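Local coordinates for ripening-associated protein (Musa acuminata, PDB 4PIT) that binds mannose-containing glycans, as a jacalin-related lectin of banana, and is held here with dimannose in its sugar sites, at residues Val87-Leu92 with Lys130-Ile135; Val66-Glu71 with Thr96-Tyr101; Ala23-Ser28 with Thr43-Gly48. The protein carries 1 engineered substitution. One frame throughout, in Å; residues are numbered along the deposited sequence.

Contact 1: Val87-Leu92 with Lys130-Ile135. With MAN (alpha-D-mannopyranose), chain F.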
loop_
_atom_site.group_PDB
_atom_site.type_symbol
_atom_site.label_atom_id
_atom_site.label_comp_id
_atom_site.label_asym_id
_atom_site.label_seq_id
_atom_site.Cartn_x
_atom_site.Cartn_y
_atom_site.Cartn_z
ATOM N N VAL B 87 12.880 9.524 11.788
ATOM C CA VAL B 87 11.788 8.617 11.447
ATOM C C VAL B 87 12.288 7.858 10.231
ATOM O O VAL B 87 12.393 8.447 9.144
ATOM C CB VAL B 87 10.474 9.397 11.185
ATOM C CG1 VAL B 87 9.372 8.440 10.701
ATOM C CG2 VAL B 87 10.026 10.124 12.458
ATOM N N VAL B 88 12.606 6.576 10.404
ATOM C CA VAL B 88 13.207 5.795 9.314
ATOM C C VAL B 88 12.589 4.410 9.216
ATOM O O VAL B 88 11.717 4.043 10.012
ATOM C CB VAL B 88 14.748 5.662 9.567
ATOM C CG1 VAL B 88 15.444 7.031 9.628
ATOM C CG2 VAL B 88 15.037 4.832 10.832
ATOM N N LEU B 89 13.033 3.628 8.227
ATOM C CA LEU B 89 12.584 2.249 8.149
ATOM C C LEU B 89 13.352 1.461 9.187
ATOM O O LEU B 89 14.585 1.348 9.107
ATOM C CB LEU B 89 12.821 1.685 6.737
ATOM C CG LEU B 89 11.905 2.266 5.666
ATOM C CD1 LEU B 89 12.529 2.071 4.333
ATOM C CD2 LEU B 89 10.492 1.626 5.741
ATOM N N GLY B 90 12.642 0.958 10.195
ATOM C CA GLY B 90 13.258 0.101 11.208
ATOM C C GLY B 90 13.416 -1.342 10.756
ATOM O O GLY B 90 14.329 -2.053 11.197
ATOM N N LYS B 91 12.490 -1.788 9.880
ATOM C CA LYS B 91 12.454 -3.130 9.300
ATOM C C LYS B 91 11.931 -3.029 7.890
ATOM O O LYS B 91 11.027 -2.224 7.649
ATOM C CB LYS B 91 11.547 -4.072 10.107
ATOM C CG LYS B 91 11.941 -4.258 11.549
ATOM C CD LYS B 91 11.161 -5.373 12.190
ATOM C CE LYS B 91 11.603 -5.507 13.616
ATOM N NZ LYS B 91 10.814 -6.565 14.328
ATOM N N LEU B 92 12.432 -3.884 6.999
ATOM C CA LEU B 92 11.960 -3.915 5.611
ATOM C C LEU B 92 12.095 -5.319 5.052
ATOM O O LEU B 92 13.159 -5.931 5.110
ATOM C CB LEU B 92 12.759 -2.917 4.756
ATOM C CG LEU B 92 12.410 -2.848 3.248
ATOM C CD1 LEU B 92 11.008 -2.286 3.049
ATOM C CD2 LEU B 92 13.388 -1.945 2.523
ATOM N N LYS B 130 21.537 9.159 6.465
ATOM C CA LYS B 130 22.402 8.190 7.123
ATOM C C LYS B 130 21.762 6.795 7.088
ATOM O O LYS B 130 22.466 5.776 7.043
ATOM C CB LYS B 130 22.658 8.627 8.568
ATOM C CG LYS B 130 23.666 7.736 9.289
ATOM C CD LYS B 130 23.931 8.270 10.709
ATOM C CE LYS B 130 24.748 7.269 11.510
ATOM N NZ LYS B 130 26.132 7.150 10.985
ATOM N N PHE B 131 20.415 6.753 7.168
ATOM C CA PHE B 131 19.649 5.517 7.097
ATOM C C PHE B 131 18.647 5.642 5.944
ATOM O O PHE B 131 18.627 6.644 5.218
ATOM C CB PHE B 131 18.930 5.242 8.440
ATOM C CG PHE B 131 19.863 5.341 9.645
ATOM C CD1 PHE B 131 20.936 4.468 9.785
ATOM C CD2 PHE B 131 19.662 6.315 10.626
ATOM C CE1 PHE B 131 21.819 4.575 10.874
ATOM C CE2 PHE B 131 20.521 6.391 11.744
ATOM C CZ PHE B 131 21.596 5.524 11.851
ATOM N N LEU B 132 17.830 4.600 5.758
ATOM C CA LEU B 132 16.815 4.653 4.734
ATOM C C LEU B 132 15.560 5.285 5.346
ATOM O O LEU B 132 14.753 4.591 5.985
ATOM C CB LEU B 132 16.540 3.263 4.168
ATOM C CG LEU B 132 15.741 3.258 2.866
ATOM C CD1 LEU B 132 16.434 4.033 1.744
ATOM C CD2 LEU B 132 15.517 1.830 2.430
ATOM N N ASP B 133 15.402 6.604 5.132
ATOM C CA ASP B 133 14.267 7.333 5.688
ATOM C C ASP B 133 12.940 6.840 5.200
ATOM O O ASP B 133 11.999 6.752 5.994
ATOM C CB ASP B 133 14.375 8.819 5.345
ATOM C CG ASP B 133 15.599 9.461 5.967
ATOM O OD1 ASP B 133 16.737 9.140 5.517
ATOM O OD2 ASP B 133 15.436 10.222 6.956
ATOM N N ALA B 134 12.834 6.537 3.886
ATOM C CA ALA B 134 11.518 6.145 3.361
ATOM C C ALA B 134 11.669 5.363 2.080
ATOM O O ALA B 134 12.667 5.496 1.371
ATOM C CB ALA B 134 10.669 7.386 3.107
ATOM N N ILE B 135 10.651 4.565 1.775
ATOM C CA ILE B 135 10.635 3.803 0.516
ATOM C C ILE B 135 9.212 3.715 -0.009
ATOM O O ILE B 135 8.264 3.566 0.751
ATOM C CB ILE B 135 11.290 2.401 0.700
ATOM C CG1 ILE B 135 11.584 1.763 -0.683
ATOM C CG2 ILE B 135 10.436 1.489 1.599
ATOM C CD1 ILE B 135 12.527 0.474 -0.626
HETATM C C1 MAN F . 20.941 11.941 9.065
HETATM C C2 MAN F . 20.517 13.000 8.057
HETATM C C3 MAN F . 19.004 13.200 8.099
HETATM C C4 MAN F . 18.282 11.866 7.911
HETATM C C5 MAN F . 18.801 10.837 8.911
HETATM C C6 MAN F . 18.236 9.456 8.694
HETATM O O2 MAN F . 20.908 12.547 6.760
HETATM O O3 MAN F . 18.586 14.136 7.114
HETATM O O4 MAN F . 16.887 12.046 8.145
HETATM O O5 MAN F . 20.236 10.713 8.818
HETATM O O6 MAN F . 18.610 8.953 7.408
HETATM O O HOH W 1 13.198 10.750 8.113
#
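Leu-89 and Leu-132 lie side by side and point the same way, and Ile-135 crosses Leu-89 at about a right angle. The contact is made by the branch CD1 of Leu-89. Leu-89 CD1 sits 3.6 Å from Leu-132 CD2 and 3.5 Å from Ile-135 CG2, the latter a close fit. Ile-135 offers CG2 there because its CG1 stands anti to the backbone N (chi1 -166°). Leu-92 also crosses Ile-135 at about a right angle, and Phe-112 closes on both Leu-89 and Leu-92. One backbone hydrogen bond ties the two segments. Leu-89 N donates to Leu-132 O at 3.0 Å, almost straight and nearly along the C=O axis.

Residues 130-133 belong to the sugar-binding loop of the jacalin fold, the GXXXD motif from Gly-129 to Asp-133; strand 134-140 follows. The backbone N-H groups of the loop and the Asp-133 carboxylate hold one mannose. Phe-131 N donates to O6 of the sugar, and Lys-130 N donates to O5. The carboxylate takes a hydroxyl at each oxygen: O6 gives its proton to Asp-133 OD1 at 2.7 Å, and O4 gives its proton to Asp-133 OD2 at 2.6 Å. Gly-15 N bonds the same sugar from outside the two segments. Val-88 crosses Phe-131 obliquely, with Val-88 CG1 4.1 Å from Phe-131 CB and 3.8 Å from C6 of the mannose. CG1 lies beside the backbone N of Val-88 (chi1 -60°). The Phe-131 ring takes Lys-130 CG over its centre on one face, and Tyr-83 meets it edge-to-face. Phe-131 belongs to both glycan pockets. A water donates to Val-87 O and to Asp-133 OD2, joining the strand to the carboxylate.

Contact 2: Val66-Glu71 with Thr96-Tyr101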
loop_
_atom_site.group_PDB
_atom_site.type_symbol
_atom_site.label_atom_id
_atom_site.label_comp_id
_atom_site.label_asym_id
_atom_site.label_seq_id
_atom_site.Cartn_x
_atom_site.Cartn_y
_atom_site.Cartn_z
ATOM N N VAL B 66 18.047 -11.813 -4.961
ATOM C CA VAL B 66 18.458 -11.927 -6.357
ATOM C C VAL B 66 17.335 -12.610 -7.095
ATOM O O VAL B 66 17.044 -13.789 -6.822
ATOM C CB VAL B 66 19.808 -12.694 -6.512
ATOM C CG1 VAL B 66 20.296 -12.694 -7.966
ATOM C CG2 VAL B 66 20.887 -12.130 -5.602
ATOM N N LEU B 67 16.673 -11.888 -7.996
ATOM C CA LEU B 67 15.527 -12.455 -8.707
ATOM C C LEU B 67 15.924 -13.505 -9.737
ATOM O O LEU B 67 16.736 -13.240 -10.622
ATOM C CB LEU B 67 14.694 -11.352 -9.373
ATOM C CG LEU B 67 14.160 -10.287 -8.403
ATOM C CD1 LEU B 67 13.461 -9.152 -9.192
ATOM C CD2 LEU B 67 13.208 -10.909 -7.376
ATOM N N GLN B 68 15.301 -14.679 -9.632
ATOM C CA GLN B 68 15.513 -15.757 -10.608
ATOM C C GLN B 68 14.684 -15.460 -11.877
ATOM O O GLN B 68 13.835 -14.552 -11.878
ATOM C CB GLN B 68 15.126 -17.106 -9.986
ATOM C CG GLN B 68 15.947 -17.433 -8.737
ATOM C CD GLN B 68 15.232 -18.360 -7.787
ATOM O OE1 GLN B 68 14.730 -17.949 -6.729
ATOM N NE2 GLN B 68 15.191 -19.637 -8.133
ATOM N N GLU B 69 14.915 -16.213 -12.970
ATOM C CA GLU B 69 14.093 -16.008 -14.169
ATOM C C GLU B 69 12.654 -16.345 -13.788
ATOM O O GLU B 69 12.420 -17.322 -13.070
ATOM C CB GLU B 69 14.594 -16.863 -15.362
ATOM C CG GLU B 69 13.971 -16.500 -16.707
ATOM C CD GLU B 69 14.180 -15.087 -17.227
ATOM O OE1 GLU B 69 15.295 -14.541 -17.060
ATOM O OE2 GLU B 69 13.230 -14.537 -17.830
ATOM N N GLY B 70 11.736 -15.463 -14.156
ATOM C CA GLY B 70 10.319 -15.617 -13.844
ATOM C C GLY B 70 9.931 -15.248 -12.420
ATOM O O GLY B 70 8.809 -15.528 -11.995
ATOM N N GLU B 71 10.861 -14.635 -11.666
ATOM C CA GLU B 71 10.586 -14.222 -10.293
ATOM C C GLU B 71 10.441 -12.717 -10.263
ATOM O O GLU B 71 11.255 -12.008 -10.860
ATOM C CB GLU B 71 11.711 -14.669 -9.365
ATOM C CG GLU B 71 11.401 -14.498 -7.881
ATOM C CD GLU B 71 12.502 -14.930 -6.930
ATOM O OE1 GLU B 71 13.638 -15.182 -7.398
ATOM O OE2 GLU B 71 12.232 -14.997 -5.710
ATOM N N THR B 96 8.271 -12.322 -3.093
ATOM C CA THR B 96 8.246 -12.566 -4.525
ATOM C C THR B 96 7.179 -13.625 -4.748
ATOM O O THR B 96 6.608 -14.151 -3.796
ATOM C CB THR B 96 9.594 -12.972 -5.115
ATOM O OG1 THR B 96 9.877 -14.324 -4.720
ATOM C CG2 THR B 96 10.737 -12.020 -4.769
ATOM N N ASN B 97 6.933 -13.966 -6.010
ATOM C CA ASN B 97 5.990 -15.031 -6.315
ATOM C C ASN B 97 6.588 -16.395 -5.911
ATOM O O ASN B 97 5.874 -17.395 -5.946
ATOM C CB ASN B 97 5.639 -14.995 -7.803
ATOM C CG ASN B 97 6.841 -15.113 -8.715
ATOM O OD1 ASN B 97 7.869 -14.461 -8.524
ATOM N ND2 ASN B 97 6.737 -15.935 -9.758
ATOM N N LYS B 98 7.881 -16.436 -5.515
ATOM C CA LYS B 98 8.565 -17.669 -5.119
ATOM C C LYS B 98 8.721 -17.777 -3.601
ATOM O O LYS B 98 8.563 -18.883 -3.064
ATOM C CB LYS B 98 9.918 -17.815 -5.826
ATOM C CG LYS B 98 9.768 -17.894 -7.348
ATOM C CD LYS B 98 10.744 -18.857 -8.021
ATOM C CE LYS B 98 10.393 -19.117 -9.481
ATOM N NZ LYS B 98 8.998 -19.623 -9.669
ATOM N N LYS B 99 9.029 -16.665 -2.895
ATOM C CA LYS B 99 9.168 -16.752 -1.447
ATOM C C LYS B 99 9.200 -15.398 -0.772
ATOM O O LYS B 99 9.256 -14.375 -1.433
ATOM C CB LYS B 99 10.438 -17.525 -1.067
ATOM C CG LYS B 99 11.711 -16.951 -1.621
ATOM C CD LYS B 99 12.871 -17.485 -0.785
ATOM C CE LYS B 99 14.128 -17.638 -1.587
ATOM N N ALA B 100 9.229 -15.429 0.557
ATOM C CA ALA B 100 9.334 -14.244 1.397
ATOM C C ALA B 100 10.798 -13.991 1.776
ATOM O O ALA B 100 11.573 -14.932 2.033
ATOM C CB ALA B 100 8.491 -14.419 2.642
ATOM N N TYR B 101 11.177 -12.705 1.832
ATOM C CA TYR B 101 12.526 -12.302 2.201
ATOM C C TYR B 101 12.451 -11.353 3.360
ATOM O O TYR B 101 11.643 -10.406 3.350
ATOM C CB TYR B 101 13.255 -11.634 1.018
ATOM C CG TYR B 101 13.487 -12.539 -0.180
ATOM C CD1 TYR B 101 12.501 -12.717 -1.141
ATOM C CD2 TYR B 101 14.711 -13.189 -0.364
ATOM C CE1 TYR B 101 12.704 -13.532 -2.248
ATOM C CE2 TYR B 101 14.931 -13.997 -1.485
ATOM C CZ TYR B 101 13.922 -14.157 -2.427
ATOM O OH TYR B 101 14.073 -14.944 -3.548
HETATM O O HOH W 2 16.047 -15.715 -5.226
#
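A type II beta turn from Gln-68 to Glu-71 and an ST turn at Thr-96 meet here through the buried carboxylate of Glu-71. Gly-70 occupies a positive-phi position in the first turn. Glu-71 CG is anti to the backbone N (chi1 -170°), and the chain beyond it is extended, so the carboxylate reaches across to the other segment. OE2 is gripped by two hydroxyls. Thr-96 OG1 donates to the anti lone pair of Glu-71 OE2 at 2.6 Å. Tyr-101 OH donates to the syn lone pair of Glu-71 OE2 at 2.8 Å. Tyr-101 and Glu-71 meet tip to tip, with OE2 at the ring edge and the carboxylate turned 38° from the ring plane. The other oxygen, OE1, is used within its own turn. Gln-68 N donates to the anti lone pair of Glu-71 OE1 at 2.8 Å, almost straight. These three donors fix the rotation of the carboxylate and would favour its charged form.

Thr-96 OG1 has a second role. It accepts from Lys-98 N and from Lys-99 N, which makes the ST turn and ST motif. Thr-96 CG2 packs at 3.8 Å against Leu-67 CD2. Asn-97 crosses Glu-71 obliquely. Asn-97 ND2 donates to Gly-70 O at 3.1 Å, with the acceptor close to the amide plane, and Asn-97 OD1 accepts from Tyr-72 N. Lys-98 CG lies along Glu-71 CG, 3.8 Å away. A water bridges Val-66 O and Tyr-101 OH.

The segment 66-71 joins strand 61-66 to strand 73-83. The segment 96-101 holds the turn between strands 86-96 and 100-104, with the strand ends on each side. The contact therefore links two loops at one end of the fold.

Contact 3: Ala23-Ser28 with Thr43-Gly48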
loop_
_atom_site.group_PDB
_atom_site.type_symbol
_atom_site.label_atom_id
_atom_site.label_comp_id
_atom_site.label_asym_id
_atom_site.label_seq_id
_atom_site.Cartn_x
_atom_site.Cartn_y
_atom_site.Cartn_z
ATOM N N ALA B 23 11.145 2.499 -15.535
ATOM C CA ALA B 23 11.542 1.958 -16.829
ATOM C C ALA B 23 12.506 0.785 -16.810
ATOM O O ALA B 23 12.701 0.158 -17.866
ATOM C CB ALA B 23 12.156 3.070 -17.659
ATOM N N TYR B 24 13.137 0.495 -15.666
ATOM C CA TYR B 24 14.219 -0.488 -15.637
ATOM C C TYR B 24 13.776 -1.846 -15.181
ATOM O O TYR B 24 12.712 -1.974 -14.553
ATOM C CB TYR B 24 15.297 0.021 -14.669
ATOM C CG TYR B 24 15.755 1.442 -14.917
ATOM C CD1 TYR B 24 16.074 1.882 -16.203
ATOM C CD2 TYR B 24 15.945 2.322 -13.866
ATOM C CE1 TYR B 24 16.489 3.195 -16.434
ATOM C CE2 TYR B 24 16.406 3.621 -14.082
ATOM C CZ TYR B 24 16.661 4.056 -15.366
ATOM O OH TYR B 24 17.073 5.358 -15.557
ATOM N N ARG B 25 14.597 -2.869 -15.501
ATOM C CA ARG B 25 14.302 -4.220 -15.046
ATOM C C ARG B 25 15.104 -4.482 -13.769
ATOM O O ARG B 25 16.326 -4.635 -13.827
ATOM C CB ARG B 25 14.637 -5.260 -16.106
ATOM C CG ARG B 25 14.302 -6.653 -15.591
ATOM C CD ARG B 25 14.723 -7.726 -16.556
ATOM N NE ARG B 25 14.384 -9.042 -16.030
ATOM C CZ ARG B 25 14.502 -10.170 -16.724
ATOM N NH1 ARG B 25 14.964 -10.144 -17.972
ATOM N NH2 ARG B 25 14.171 -11.330 -16.177
ATOM N N ILE B 26 14.422 -4.567 -12.633
ATOM C CA ILE B 26 15.110 -4.855 -11.366
ATOM C C ILE B 26 15.616 -6.277 -11.426
ATOM O O ILE B 26 14.807 -7.189 -11.698
ATOM C CB ILE B 26 14.179 -4.666 -10.155
ATOM C CG1 ILE B 26 13.731 -3.211 -9.996
ATOM C CG2 ILE B 26 14.822 -5.172 -8.860
ATOM C CD1 ILE B 26 12.365 -3.151 -9.209
ATOM N N ILE B 27 16.918 -6.489 -11.126
ATOM C CA ILE B 27 17.424 -7.872 -11.086
ATOM C C ILE B 27 17.804 -8.277 -9.659
ATOM O O ILE B 27 17.747 -9.467 -9.356
ATOM C CB ILE B 27 18.542 -8.129 -12.098
ATOM C CG1 ILE B 27 19.778 -7.283 -11.850
ATOM C CG2 ILE B 27 18.002 -7.960 -13.546
ATOM C CD1 ILE B 27 21.085 -7.841 -12.632
ATOM N N SER B 28 18.179 -7.324 -8.777
ATOM C CA SER B 28 18.453 -7.671 -7.391
ATOM C C SER B 28 18.336 -6.439 -6.513
ATOM O O SER B 28 18.436 -5.294 -6.985
ATOM C CB SER B 28 19.808 -8.341 -7.206
ATOM O OG SER B 28 20.870 -7.466 -7.523
ATOM N N THR B 43 19.936 -3.081 -8.171
ATOM C CA THR B 43 20.665 -3.408 -9.404
ATOM C C THR B 43 19.648 -3.715 -10.465
ATOM O O THR B 43 18.714 -4.492 -10.227
ATOM C CB THR B 43 21.664 -4.567 -9.175
ATOM O OG1 THR B 43 22.604 -4.194 -8.152
ATOM C CG2 THR B 43 22.469 -4.915 -10.451
ATOM N N PHE B 44 19.821 -3.100 -11.638
ATOM C CA PHE B 44 18.860 -3.268 -12.703
ATOM C C PHE B 44 19.546 -3.321 -14.050
ATOM O O PHE B 44 20.722 -2.947 -14.165
ATOM C CB PHE B 44 17.856 -2.098 -12.671
ATOM C CG PHE B 44 18.491 -0.734 -12.828
ATOM C CD1 PHE B 44 18.756 -0.214 -14.095
ATOM C CD2 PHE B 44 18.823 0.026 -11.711
ATOM C CE1 PHE B 44 19.375 1.039 -14.243
ATOM C CE2 PHE B 44 19.417 1.287 -11.867
ATOM C CZ PHE B 44 19.664 1.783 -13.125
ATOM N N THR B 45 18.823 -3.804 -15.059
ATOM C CA THR B 45 19.314 -3.819 -16.429
ATOM C C THR B 45 18.420 -2.939 -17.274
ATOM O O THR B 45 17.217 -2.770 -17.006
ATOM C CB THR B 45 19.408 -5.247 -17.002
ATOM O OG1 THR B 45 18.099 -5.801 -17.029
ATOM C CG2 THR B 45 20.358 -6.162 -16.206
ATOM N N TYR B 46 19.007 -2.383 -18.323
ATOM C CA TYR B 46 18.291 -1.499 -19.240
ATOM C C TYR B 46 19.090 -1.478 -20.502
ATOM O O TYR B 46 20.275 -1.165 -20.441
ATOM C CB TYR B 46 18.151 -0.093 -18.625
ATOM C CG TYR B 46 17.236 0.859 -19.366
ATOM C CD1 TYR B 46 15.909 0.517 -19.634
ATOM C CD2 TYR B 46 17.650 2.152 -19.672
ATOM C CE1 TYR B 46 15.042 1.419 -20.257
ATOM C CE2 TYR B 46 16.790 3.060 -20.289
ATOM C CZ TYR B 46 15.485 2.692 -20.569
ATOM O OH TYR B 46 14.653 3.596 -21.190
ATOM N N TYR B 47 18.480 -1.891 -21.638
ATOM C CA TYR B 47 19.178 -1.963 -22.927
ATOM C C TYR B 47 20.539 -2.720 -22.855
ATOM O O TYR B 47 21.549 -2.267 -23.409
ATOM C CB TYR B 47 19.378 -0.548 -23.497
ATOM C CG TYR B 47 18.109 0.018 -24.098
ATOM C CD1 TYR B 47 17.209 0.744 -23.324
ATOM C CD2 TYR B 47 17.818 -0.153 -25.448
ATOM C CE1 TYR B 47 16.057 1.306 -23.884
ATOM C CE2 TYR B 47 16.675 0.406 -26.019
ATOM C CZ TYR B 47 15.789 1.123 -25.233
ATOM O OH TYR B 47 14.654 1.664 -25.799
ATOM N N GLY B 48 20.550 -3.846 -22.139
ATOM C CA GLY B 48 21.737 -4.680 -21.993
ATOM C C GLY B 48 22.829 -4.191 -21.050
ATOM O O GLY B 48 23.886 -4.819 -20.964
HETATM O O HOH W 3 21.953 -4.785 -5.673
#
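Tyr-24 fills the angle between Phe-44 and Tyr-46. Its ring lies flat over one face of Phe-44 as an offset stack, with the planes at 8° and the centroids 4.2 Å apart. The two side chains run side by side, and Tyr-24 CB touches Phe-44 CD1 at 3.5 Å. At its edge, Tyr-24 meets the face of Tyr-46, with the planes at 74°. The nearest atoms there are Tyr-24 CD1 and Tyr-46 CG, at 3.5 Å. Tyr-47 CD1 covers the opposite face of Tyr-46.

On the other face of the sheet, which carries Thr-43, Thr-45 and Ser-28, the surface is shaped by branches. Ile-27 holds CG1 in the crowded position between its backbone N and carbonyl carbon (chi1 62°). Its CD1 drops between the methyls of Thr-43 and Thr-45. Ser-28 OG sits 3.4 Å from Thr-43 CB, and Thr-43 OG1 bonds to Thr-52 OG1.

The strands pair with Arg-25 and Thr-45 bonded both ways. Thr-43 O then takes two donors, Ile-27 N at 2.8 Å and Ser-28 N at 3.2 Å. The second donor stands above the carbonyl plane. Ile-27 and Ser-28 thus both face Thr-43, a classic beta bulge that shifts the register by one. It lies in the antiparallel hairpin of strands 25-33 and 37-46, at the centre of one four-stranded sheet of the jacalin-type beta-prism.

In the fold
Contact 1 is buried and lies at the sugar-binding end. Contact 3 is a surface contact and contact 2 is partly buried; each lies across the chain's centre from contact 1, its centre about 23 Å from that of contact 1. Contacts 1 and 2 reach the same sheet through strands 86-96 and 100-104. Contact 3 holds the hairpin of another sheet. Contacts 2 and 3 touch each other: Leu-67 N lies 3.0 Å from Ile-27 O, a probable hydrogen bond, and Glu-69 and Arg-25 make a long, weak ion pair. The chemistry follows the place. Contact 1 joins aliphatic packing to ligand binding, contact 2 rests on hydrogen bonds to one carboxylate, and contact 3 on strand pairing and stacked rings.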